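Local coordinates for putative methyltransferase protein (Bacteroides fragilis, PDB 5BP9) that probably transfers methyl groups from S-adenosylmethionine to an acceptor not yet identified, and here holds the product S-adenosyl-L-homocysteine, at residues Val126-Ile131 against Glu137-Arg142; Leu98-Gly103 against Cys196-Ser201; Gln249-Tyr254 against Tyr273-Thr278. All blocks are in the same frame, centred on the assembly; numbering follows the deposited sequence.

Contact 1: residues Val126-Ile131 against Glu137-Arg142; sequences VSAIDI and EVMKLR. With SAH (S-adenosyl-L-homocysteine), chain D.
Each carboxylate oxygen of Asp-130 is gripped twice near the C-terminal side of strand 125-130. OD2 accepts a 2.6 Å hydrogen bond from O3' of S-adenosyl-L-homocysteine and another from the backbone N of Gly-111. OD1 takes the ribose O2' at 2.7 Å and the backbone N of Ser-132. An acidic residue at the C-terminal side of the second parallel strand of a Rossmann-like sheet, hydrogen-bonding to both ribose hydroxyls, is a hallmark of class I methyltransferases, and Gly-111 belongs to what is probably the glycine-rich cofactor loop. The short, forked side chain suits the place, since its two oxygens match a vicinal diol. With CG anti to the backbone N (chi1 -154°), the carboxylate reaches out to the sugar, and four bonds hold its rotation fixed.

The next residue, Ile-131, serves the base. Its branches lie over one face of the adenine, CG2 3.7 Å from N1 and CD1 3.6 Å from N7 of the ligand, so a broad apolar side chain meets a flat ring.

Behind this site the strand packs on helix 133-142, the helix of a beta-alpha-beta unit that leads on to strand 147-149. The buried selenomethionine Met-139 bridges the gap. Its long, unbranched chain reaches from the helix to the strand, while the small Ala-128 lets it approach; both also touch Ala-110. The chain bends at chi3 (-94°), setting SE 3.9 Å from Ala-128 CB and turning the terminal CE to Asp-130 CB, 4.0 Å away.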
loop_
_atom_site.group_PDB
_atom_site.type_symbol
_atom_site.label_atom_id
_atom_site.label_comp_id
_atom_site.label_asym_id
_atom_site.label_seq_id
_atom_site.Cartn_x
_atom_site.Cartn_y
_atom_site.Cartn_z
ATOM N N VAL A 126 -10.795 -11.986 4.947
ATOM C CA VAL A 126 -9.990 -10.762 4.830
ATOM C C VAL A 126 -10.428 -9.686 5.824
ATOM O O VAL A 126 -11.633 -9.489 6.074
ATOM C CB VAL A 126 -9.956 -10.219 3.378
ATOM C CG1 VAL A 126 -11.346 -9.914 2.847
ATOM C CG2 VAL A 126 -9.074 -8.979 3.238
ATOM N N SER A 127 -9.417 -9.033 6.411
ATOM C CA SER A 127 -9.571 -7.833 7.217
ATOM C C SER A 127 -8.883 -6.720 6.444
ATOM O O SER A 127 -7.767 -6.907 5.966
ATOM C CB SER A 127 -8.902 -8.036 8.583
ATOM O OG SER A 127 -9.631 -8.976 9.377
ATOM N N ALA A 128 -9.541 -5.578 6.298
ATOM C CA ALA A 128 -8.969 -4.452 5.555
ATOM C C ALA A 128 -8.760 -3.274 6.517
ATOM O O ALA A 128 -9.616 -2.994 7.362
ATOM C CB ALA A 128 -9.909 -4.076 4.412
ATOM N N ILE A 129 -7.630 -2.576 6.373
ATOM C CA ILE A 129 -7.349 -1.406 7.210
ATOM C C ILE A 129 -6.919 -0.229 6.336
ATOM O O ILE A 129 -6.322 -0.411 5.255
ATOM C CB ILE A 129 -6.295 -1.687 8.299
ATOM C CG1 ILE A 129 -4.899 -1.988 7.727
ATOM C CG2 ILE A 129 -6.778 -2.765 9.270
ATOM C CD1 ILE A 129 -3.825 -1.934 8.784
ATOM N N ASP A 130 -7.240 0.974 6.791
ATOM C CA ASP A 130 -6.776 2.195 6.146
ATOM C C ASP A 130 -6.861 3.322 7.153
ATOM O O ASP A 130 -7.710 3.307 8.040
ATOM C CB ASP A 130 -7.638 2.525 4.888
ATOM C CG ASP A 130 -6.885 3.339 3.867
ATOM O OD1 ASP A 130 -6.620 4.533 4.165
ATOM O OD2 ASP A 130 -6.549 2.780 2.778
ATOM N N ILE A 131 -5.997 4.318 6.990
ATOM C CA ILE A 131 -6.042 5.512 7.852
ATOM C C ILE A 131 -7.051 6.568 7.381
ATOM O O ILE A 131 -7.317 7.512 8.114
ATOM C CB ILE A 131 -4.656 6.164 8.010
ATOM C CG1 ILE A 131 -4.072 6.570 6.649
ATOM C CG2 ILE A 131 -3.723 5.225 8.786
ATOM C CD1 ILE A 131 -2.777 7.367 6.724
ATOM N N GLU A 137 -15.367 4.356 5.143
ATOM C CA GLU A 137 -16.817 4.539 4.919
ATOM C C GLU A 137 -17.251 3.815 3.672
ATOM O O GLU A 137 -18.191 3.035 3.695
ATOM C CB GLU A 137 -17.177 6.039 4.744
ATOM C CG GLU A 137 -18.514 6.355 4.051
ATOM C CD GLU A 137 -18.814 7.847 3.976
ATOM O OE1 GLU A 137 -19.218 8.299 2.875
ATOM O OE2 GLU A 137 -18.628 8.535 5.016
ATOM N N VAL A 138 -16.572 4.109 2.574
ATOM C CA VAL A 138 -16.893 3.521 1.287
ATOM C C VAL A 138 -16.755 2.015 1.295
ATOM O O VAL A 138 -17.644 1.323 0.802
ATOM C CB VAL A 138 -16.085 4.181 0.146
ATOM C CG1 VAL A 138 -16.171 3.398 -1.178
ATOM C CG2 VAL A 138 -16.572 5.615 -0.035
HETATM N N MSE A 139 -15.657 1.503 1.844
HETATM C CA MSE A 139 -15.487 0.068 1.964
HETATM C C MSE A 139 -16.671 -0.573 2.648
HETATM O O MSE A 139 -17.166 -1.612 2.183
HETATM C CB MSE A 139 -14.214 -0.336 2.733
HETATM C CG MSE A 139 -13.002 -0.052 1.865
HETATM SE SE MSE A 139 -11.433 -0.989 2.559
HETATM C CE MSE A 139 -10.797 0.521 3.613
ATOM N N LYS A 140 -17.123 0.014 3.755
ATOM C CA LYS A 140 -18.247 -0.584 4.487
ATOM C C LYS A 140 -19.513 -0.609 3.644
ATOM O O LYS A 140 -20.225 -1.635 3.552
ATOM C CB LYS A 140 -18.470 0.147 5.804
ATOM C CG LYS A 140 -17.366 -0.039 6.824
ATOM C CD LYS A 140 -17.624 0.742 8.088
ATOM C CE LYS A 140 -16.594 0.535 9.178
ATOM N NZ LYS A 140 -16.522 -0.859 9.684
ATOM N N LEU A 141 -19.779 0.496 2.991
ATOM C CA LEU A 141 -20.979 0.622 2.164
ATOM C C LEU A 141 -20.952 -0.251 0.922
ATOM O O LEU A 141 -22.022 -0.705 0.461
ATOM C CB LEU A 141 -21.251 2.102 1.839
ATOM C CG LEU A 141 -21.492 3.025 3.038
ATOM C CD1 LEU A 141 -21.620 4.476 2.587
ATOM C CD2 LEU A 141 -22.717 2.605 3.834
ATOM N N ARG A 142 -19.753 -0.555 0.424
ATOM C CA ARG A 142 -19.576 -1.497 -0.709
ATOM C C ARG A 142 -19.674 -2.972 -0.323
ATOM O O ARG A 142 -19.695 -3.856 -1.202
ATOM C CB ARG A 142 -18.248 -1.276 -1.415
ATOM C CG ARG A 142 -18.150 0.055 -2.110
ATOM C CD ARG A 142 -16.814 0.181 -2.837
ATOM N NE ARG A 142 -16.833 -0.536 -4.109
ATOM C CZ ARG A 142 -15.769 -0.892 -4.827
ATOM N NH1 ARG A 142 -14.532 -0.645 -4.419
ATOM N NH2 ARG A 142 -15.954 -1.524 -5.981
HETATM N N SAH D . -4.387 -0.590 -1.842
HETATM C CA SAH D . -5.257 0.462 -2.496
HETATM C CB SAH D . -4.850 1.908 -2.176
HETATM C CG SAH D . -3.384 2.265 -2.424
HETATM S SD SAH D . -3.058 3.934 -1.934
HETATM C C SAH D . -5.264 0.287 -3.990
HETATM O O SAH D . -4.554 -0.553 -4.531
HETATM O OXT SAH D . -5.973 0.966 -4.731
HETATM C "C5'" SAH D . -2.351 3.713 -0.321
HETATM C "C4'" SAH D . -3.405 3.604 0.774
HETATM O "O4'" SAH D . -2.727 3.338 2.021
HETATM C "C3'" SAH D . -4.258 4.846 1.022
HETATM O "O3'" SAH D . -5.659 4.491 1.008
HETATM C "C2'" SAH D . -3.786 5.360 2.378
HETATM O "O2'" SAH D . -4.739 6.097 3.120
HETATM C "C1'" SAH D . -3.352 4.089 3.072
HETATM N N9 SAH D . -2.380 4.212 4.169
HETATM C C8 SAH D . -1.303 5.015 4.201
HETATM N N7 SAH D . -0.570 4.884 5.265
HETATM C C5 SAH D . -1.205 3.894 5.988
HETATM C C6 SAH D . -0.941 3.284 7.223
HETATM N N6 SAH D . 0.122 3.598 7.983
HETATM N N1 SAH D . -1.796 2.320 7.664
HETATM C C2 SAH D . -2.867 2.009 6.903
HETATM N N3 SAH D . -3.208 2.527 5.710
HETATM C C4 SAH D . -2.344 3.479 5.303
#

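Contact 2: residues Leu98-Gly103 against Cys196-Ser201; sequences LAMATG and CILMDS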
loop_
_atom_site.group_PDB
_atom_site.type_symbol
_atom_site.label_atom_id
_atom_site.label_comp_id
_atom_site.label_asym_id
_atom_site.label_seq_id
_atom_site.Cartn_x
_atom_site.Cartn_y
_atom_site.Cartn_z
ATOM N N LEU A 98 -3.265 -11.719 -5.246
ATOM C CA LEU A 98 -4.567 -12.154 -4.762
ATOM C C LEU A 98 -4.789 -13.645 -4.911
ATOM O O LEU A 98 -5.292 -14.282 -3.996
ATOM C CB LEU A 98 -5.723 -11.383 -5.431
ATOM C CG LEU A 98 -5.751 -9.867 -5.255
ATOM C CD1 LEU A 98 -7.091 -9.332 -5.728
ATOM C CD2 LEU A 98 -5.455 -9.409 -3.829
ATOM N N ALA A 99 -4.364 -14.206 -6.044
ATOM C CA ALA A 99 -4.499 -15.642 -6.279
ATOM C C ALA A 99 -3.687 -16.496 -5.301
ATOM O O ALA A 99 -4.093 -17.632 -4.967
ATOM C CB ALA A 99 -4.130 -15.950 -7.720
HETATM N N MSE A 100 -2.564 -15.947 -4.831
HETATM C CA MSE A 100 -1.661 -16.620 -3.896
HETATM C C MSE A 100 -2.055 -16.468 -2.442
HETATM O O MSE A 100 -1.569 -17.206 -1.602
HETATM C CB MSE A 100 -0.244 -16.021 -3.999
HETATM C CG MSE A 100 0.445 -16.484 -5.243
HETATM SE SE MSE A 100 2.045 -15.354 -5.364
HETATM C CE MSE A 100 2.984 -16.224 -3.898
ATOM N N ALA A 101 -2.930 -15.504 -2.147
ATOM C CA ALA A 101 -3.295 -15.173 -0.796
ATOM C C ALA A 101 -4.155 -16.271 -0.203
ATOM O O ALA A 101 -5.166 -16.660 -0.793
ATOM C CB ALA A 101 -4.036 -13.853 -0.760
ATOM N N THR A 102 -3.762 -16.737 0.985
ATOM C CA THR A 102 -4.483 -17.803 1.660
ATOM C C THR A 102 -4.694 -17.511 3.127
ATOM O O THR A 102 -4.051 -16.641 3.722
ATOM C CB THR A 102 -3.781 -19.185 1.520
ATOM O OG1 THR A 102 -2.533 -19.221 2.230
ATOM C CG2 THR A 102 -3.538 -19.512 0.068
ATOM N N GLY A 103 -5.600 -18.279 3.721
ATOM C CA GLY A 103 -5.857 -18.179 5.159
ATOM C C GLY A 103 -6.490 -16.845 5.533
ATOM O O GLY A 103 -7.232 -16.235 4.760
ATOM N N CYS A 196 3.057 -15.173 5.353
ATOM C CA CYS A 196 3.889 -14.392 4.442
ATOM C C CYS A 196 3.300 -13.024 4.165
ATOM O O CYS A 196 2.108 -12.780 4.390
ATOM C CB CYS A 196 4.160 -15.156 3.149
ATOM S SG CYS A 196 2.822 -15.140 1.961
ATOM N N ILE A 197 4.176 -12.143 3.702
ATOM C CA ILE A 197 3.799 -10.818 3.217
ATOM C C ILE A 197 4.017 -10.857 1.708
ATOM O O ILE A 197 5.087 -11.287 1.250
ATOM C CB ILE A 197 4.720 -9.742 3.791
ATOM C CG1 ILE A 197 4.717 -9.770 5.319
ATOM C CG2 ILE A 197 4.323 -8.364 3.290
ATOM C CD1 ILE A 197 6.038 -9.345 5.916
ATOM N N LEU A 198 3.026 -10.383 0.963
ATOM C CA LEU A 198 3.135 -10.206 -0.490
ATOM C C LEU A 198 3.127 -8.705 -0.753
ATOM O O LEU A 198 2.163 -8.007 -0.417
ATOM C CB LEU A 198 1.982 -10.916 -1.201
ATOM C CG LEU A 198 1.931 -12.423 -0.964
ATOM C CD1 LEU A 198 0.653 -13.000 -1.577
ATOM C CD2 LEU A 198 3.158 -13.125 -1.516
HETATM N N MSE A 199 4.212 -8.216 -1.335
HETATM C CA MSE A 199 4.443 -6.767 -1.514
HETATM C C MSE A 199 4.955 -6.496 -2.891
HETATM O O MSE A 199 5.894 -7.144 -3.330
HETATM C CB MSE A 199 5.507 -6.300 -0.496
HETATM C CG MSE A 199 5.884 -4.804 -0.620
HETATM SE SE MSE A 199 7.449 -4.360 0.498
HETATM C CE MSE A 199 6.218 -4.173 1.970
ATOM N N ASP A 200 4.377 -5.507 -3.561
ATOM C CA ASP A 200 4.912 -5.046 -4.829
ATOM C C ASP A 200 5.612 -3.698 -4.646
ATOM O O ASP A 200 5.276 -2.910 -3.769
ATOM C CB ASP A 200 3.827 -4.953 -5.889
ATOM C CG ASP A 200 2.935 -3.755 -5.685
ATOM O OD1 ASP A 200 2.397 -3.583 -4.586
ATOM O OD2 ASP A 200 2.819 -2.921 -6.571
ATOM N N SER A 201 6.616 -3.471 -5.474
ATOM C CA SER A 201 7.246 -2.150 -5.575
ATOM C C SER A 201 7.902 -1.998 -6.945
ATOM O O SER A 201 7.654 -2.775 -7.859
ATOM C CB SER A 201 8.253 -1.949 -4.430
ATOM O OG SER A 201 8.570 -0.564 -4.281
#
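This is a small apolar contact between the C-terminal end of helix 92-100 and the middle of strand 195-202 in the central sheet of the Rossmann-like fold, and selenomethionine Met-100 and Leu-198 carry it. The two side chains cross obliquely and meet at two points. Terminal CE of Met-100 lies 3.9 Å from CD2 of Leu-198, while nearer the helix backbone CB of Met-100 is 4.0 Å from CD1 of Leu-198. A fork thus fits a bent chain, one methyl against its root and the other against its end. The bend at chi3 of Met-100 (73°) brings CE back to the leucine.

Each residue type suits its place. The long, unbranched Met-100 reaches from the helix end to the sheet, whereas Leu-198 is buried and presents its two methyls from the strand. Ala-101, the first residue to leave helical geometry, is small enough for the chain to turn close by, its N 4.4 Å from CD1 of Leu-198.

On the strand side, Leu-198 also packs against Thr-163 and Leu-165 of the parallel neighbour 161-166. Met-100 extends over Arg-276 of the antiparallel neighbour 272-279, and Leu-98, two residues earlier, packs on helix 114-121.

Contact 3: residues Gln249-Tyr254 against Tyr273-Thr278; sequences QTLSAY and YLARLT
Helix segment 249-254 and strand segment 273-278 run almost exactly parallel, their axes 3° apart in direction and 10.6 Å apart at closest approach, with Leu-251 nearest Ala-275. The strand is the antiparallel member of the seven-stranded sheet, in the order 3-2-1-4-5-7-6 that identifies the class I methyltransferase fold. Helix 248-257 precedes the hairpin of strands 260-267 and 272-279 and packs alongside strand 272-279 on one face of the sheet.

One side chain from the helix does the work. Leu-251 points at the strand and, with CG anti to its own backbone nitrogen (chi1 176°), pushes CD2 in among three residues spaced two apart along the strand, all presented on the same face. CD2 lies 4.0 Å from CB of Ala-275 and 4.1 Å from CD2 of Leu-277. Leucine suits this position because its fork ends in a compact methyl that several neighbours can surround; the small alanine in the middle of the strand lets the methyl come in over its CB. Leu-277 supplies a second branched end, and its CD2 also comes within 4.2 Å of CG of Leu-251.

The third wall is Tyr-273, met at the edge of its ring, with Leu-251 CD2 near the ring plane and 4.1 Å from CE2. CB of Ala-275 lies in the same plane, at the edge as well, and the ring therefore stands beside the methyls instead of lying flat on them. The polar end is satisfied beyond the two segments, as the phenol hydrogen-bonds to the backbone O of Ile-246, just before the helix. The same hydroxyl also lies against the apolar leucine: Tyr-273 OH is 3.6 Å from Leu-251 CD2 and 3.9 Å from Leu-251 CB.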
loop_
_atom_site.group_PDB
_atom_site.type_symbol
_atom_site.label_atom_id
_atom_site.label_comp_id
_atom_site.label_asym_id
_atom_site.label_seq_id
_atom_site.Cartn_x
_atom_site.Cartn_y
_atom_site.Cartn_z
ATOM N N GLN A 249 16.774 -5.694 -4.557
ATOM C CA GLN A 249 18.008 -5.979 -3.819
ATOM C C GLN A 249 18.049 -5.200 -2.510
ATOM O O GLN A 249 18.486 -5.720 -1.466
ATOM C CB GLN A 249 19.280 -5.712 -4.626
ATOM C CG GLN A 249 19.472 -6.670 -5.785
ATOM C CD GLN A 249 18.485 -6.411 -6.908
ATOM O OE1 GLN A 249 18.302 -5.267 -7.318
ATOM N NE2 GLN A 249 17.810 -7.449 -7.373
ATOM N N THR A 250 17.590 -3.940 -2.559
ATOM C CA THR A 250 17.542 -3.147 -1.335
ATOM C C THR A 250 16.544 -3.779 -0.338
ATOM O O THR A 250 16.826 -3.883 0.855
ATOM C CB THR A 250 17.236 -1.661 -1.635
ATOM O OG1 THR A 250 18.250 -1.150 -2.505
ATOM C CG2 THR A 250 17.221 -0.807 -0.342
ATOM N N LEU A 251 15.388 -4.199 -0.843
ATOM C CA LEU A 251 14.382 -4.844 -0.000
ATOM C C LEU A 251 14.939 -6.111 0.650
ATOM O O LEU A 251 14.777 -6.322 1.855
ATOM C CB LEU A 251 13.125 -5.168 -0.793
ATOM C CG LEU A 251 12.019 -5.929 -0.065
ATOM C CD1 LEU A 251 11.436 -5.093 1.067
ATOM C CD2 LEU A 251 10.912 -6.283 -1.021
ATOM N N SER A 252 15.613 -6.938 -0.152
ATOM C CA SER A 252 16.207 -8.169 0.353
ATOM C C SER A 252 17.228 -7.911 1.475
ATOM O O SER A 252 17.244 -8.642 2.504
ATOM C CB SER A 252 16.848 -8.940 -0.801
ATOM O OG SER A 252 17.324 -10.186 -0.353
ATOM N N ALA A 253 18.051 -6.867 1.303
ATOM C CA ALA A 253 19.054 -6.531 2.295
ATOM C C ALA A 253 18.423 -6.125 3.627
ATOM O O ALA A 253 18.819 -6.600 4.690
ATOM C CB ALA A 253 19.958 -5.423 1.789
ATOM N N TYR A 254 17.451 -5.218 3.577
ATOM C CA TYR A 254 16.784 -4.787 4.822
ATOM C C TYR A 254 15.970 -5.937 5.476
ATOM O O TYR A 254 15.944 -6.063 6.704
ATOM C CB TYR A 254 15.974 -3.511 4.576
ATOM C CG TYR A 254 16.878 -2.294 4.481
ATOM C CD1 TYR A 254 17.253 -1.594 5.614
ATOM C CD2 TYR A 254 17.404 -1.872 3.260
ATOM C CE1 TYR A 254 18.107 -0.508 5.530
ATOM C CE2 TYR A 254 18.288 -0.817 3.182
ATOM C CZ TYR A 254 18.630 -0.133 4.314
ATOM O OH TYR A 254 19.497 0.937 4.200
ATOM N N TYR A 273 7.920 -5.255 -9.498
ATOM C CA TYR A 273 8.014 -6.639 -9.077
ATOM C C TYR A 273 7.113 -6.933 -7.892
ATOM O O TYR A 273 6.709 -6.007 -7.159
ATOM C CB TYR A 273 9.456 -7.014 -8.736
ATOM C CG TYR A 273 9.944 -6.320 -7.493
ATOM C CD1 TYR A 273 10.494 -5.069 -7.576
ATOM C CD2 TYR A 273 9.809 -6.912 -6.242
ATOM C CE1 TYR A 273 10.895 -4.363 -6.457
ATOM C CE2 TYR A 273 10.215 -6.234 -5.088
ATOM C CZ TYR A 273 10.764 -4.971 -5.201
ATOM O OH TYR A 273 11.126 -4.330 -4.060
ATOM N N LEU A 274 6.829 -8.227 -7.730
ATOM C CA LEU A 274 6.120 -8.761 -6.571
ATOM C C LEU A 274 7.090 -9.617 -5.808
ATOM O O LEU A 274 7.728 -10.504 -6.402
ATOM C CB LEU A 274 4.898 -9.561 -6.988
ATOM C CG LEU A 274 4.077 -10.220 -5.856
ATOM C CD1 LEU A 274 3.348 -9.184 -5.006
ATOM C CD2 LEU A 274 3.127 -11.262 -6.410
ATOM N N ALA A 275 7.213 -9.341 -4.499
ATOM C CA ALA A 275 8.060 -10.115 -3.613
ATOM C C ALA A 275 7.250 -10.764 -2.501
ATOM O O ALA A 275 6.167 -10.292 -2.133
ATOM C CB ALA A 275 9.136 -9.235 -2.992
ATOM N N ARG A 276 7.804 -11.851 -1.976
ATOM C CA ARG A 276 7.263 -12.553 -0.800
ATOM C C ARG A 276 8.282 -12.465 0.313
ATOM O O ARG A 276 9.452 -12.813 0.115
ATOM C CB ARG A 276 6.980 -14.035 -1.125
ATOM C CG ARG A 276 6.404 -14.808 0.055
ATOM C CD ARG A 276 5.749 -16.115 -0.379
ATOM N NE ARG A 276 6.697 -16.990 -1.060
ATOM C CZ ARG A 276 6.365 -17.995 -1.870
ATOM N NH1 ARG A 276 7.328 -18.735 -2.441
ATOM N NH2 ARG A 276 5.088 -18.262 -2.120
ATOM N N LEU A 277 7.840 -11.983 1.470
ATOM C CA LEU A 277 8.675 -11.853 2.655
ATOM C C LEU A 277 8.157 -12.836 3.722
ATOM O O LEU A 277 6.963 -12.925 3.980
ATOM C CB LEU A 277 8.649 -10.413 3.199
ATOM C CG LEU A 277 8.950 -9.297 2.179
ATOM C CD1 LEU A 277 8.576 -7.906 2.708
ATOM C CD2 LEU A 277 10.402 -9.300 1.765
ATOM N N THR A 278 9.081 -13.534 4.346
ATOM C CA THR A 278 8.774 -14.502 5.404
ATOM C C THR A 278 9.789 -14.368 6.519
ATOM O O THR A 278 10.926 -13.910 6.283
ATOM C CB THR A 278 8.849 -15.952 4.855
ATOM O OG1 THR A 278 10.114 -16.144 4.208
ATOM C CG2 THR A 278 7.749 -16.246 3.889
#

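From the N terminus, helix 92-100 opens the loop of contact 2, which closes on strand 195-202; the nearest ends of its two segments are 93 residues apart. Contact 1 is nested inside this loop and spans a single strand-to-helix step at the cofactor. Contact 3 follows in series, joining helix 248-257, which follows the strands of the antiparallel sheet, to strand 272-279, the last in the chain. All three reach the seven-stranded sheet. Contacts 2 and 3 touch through neighbouring strands, where Met-199 O and Ala-275 N are 2.8 Å apart, probably hydrogen-bonded. Contacts 1 and 3 lie on opposite sides of the chain's centre, their centres about 27 Å apart.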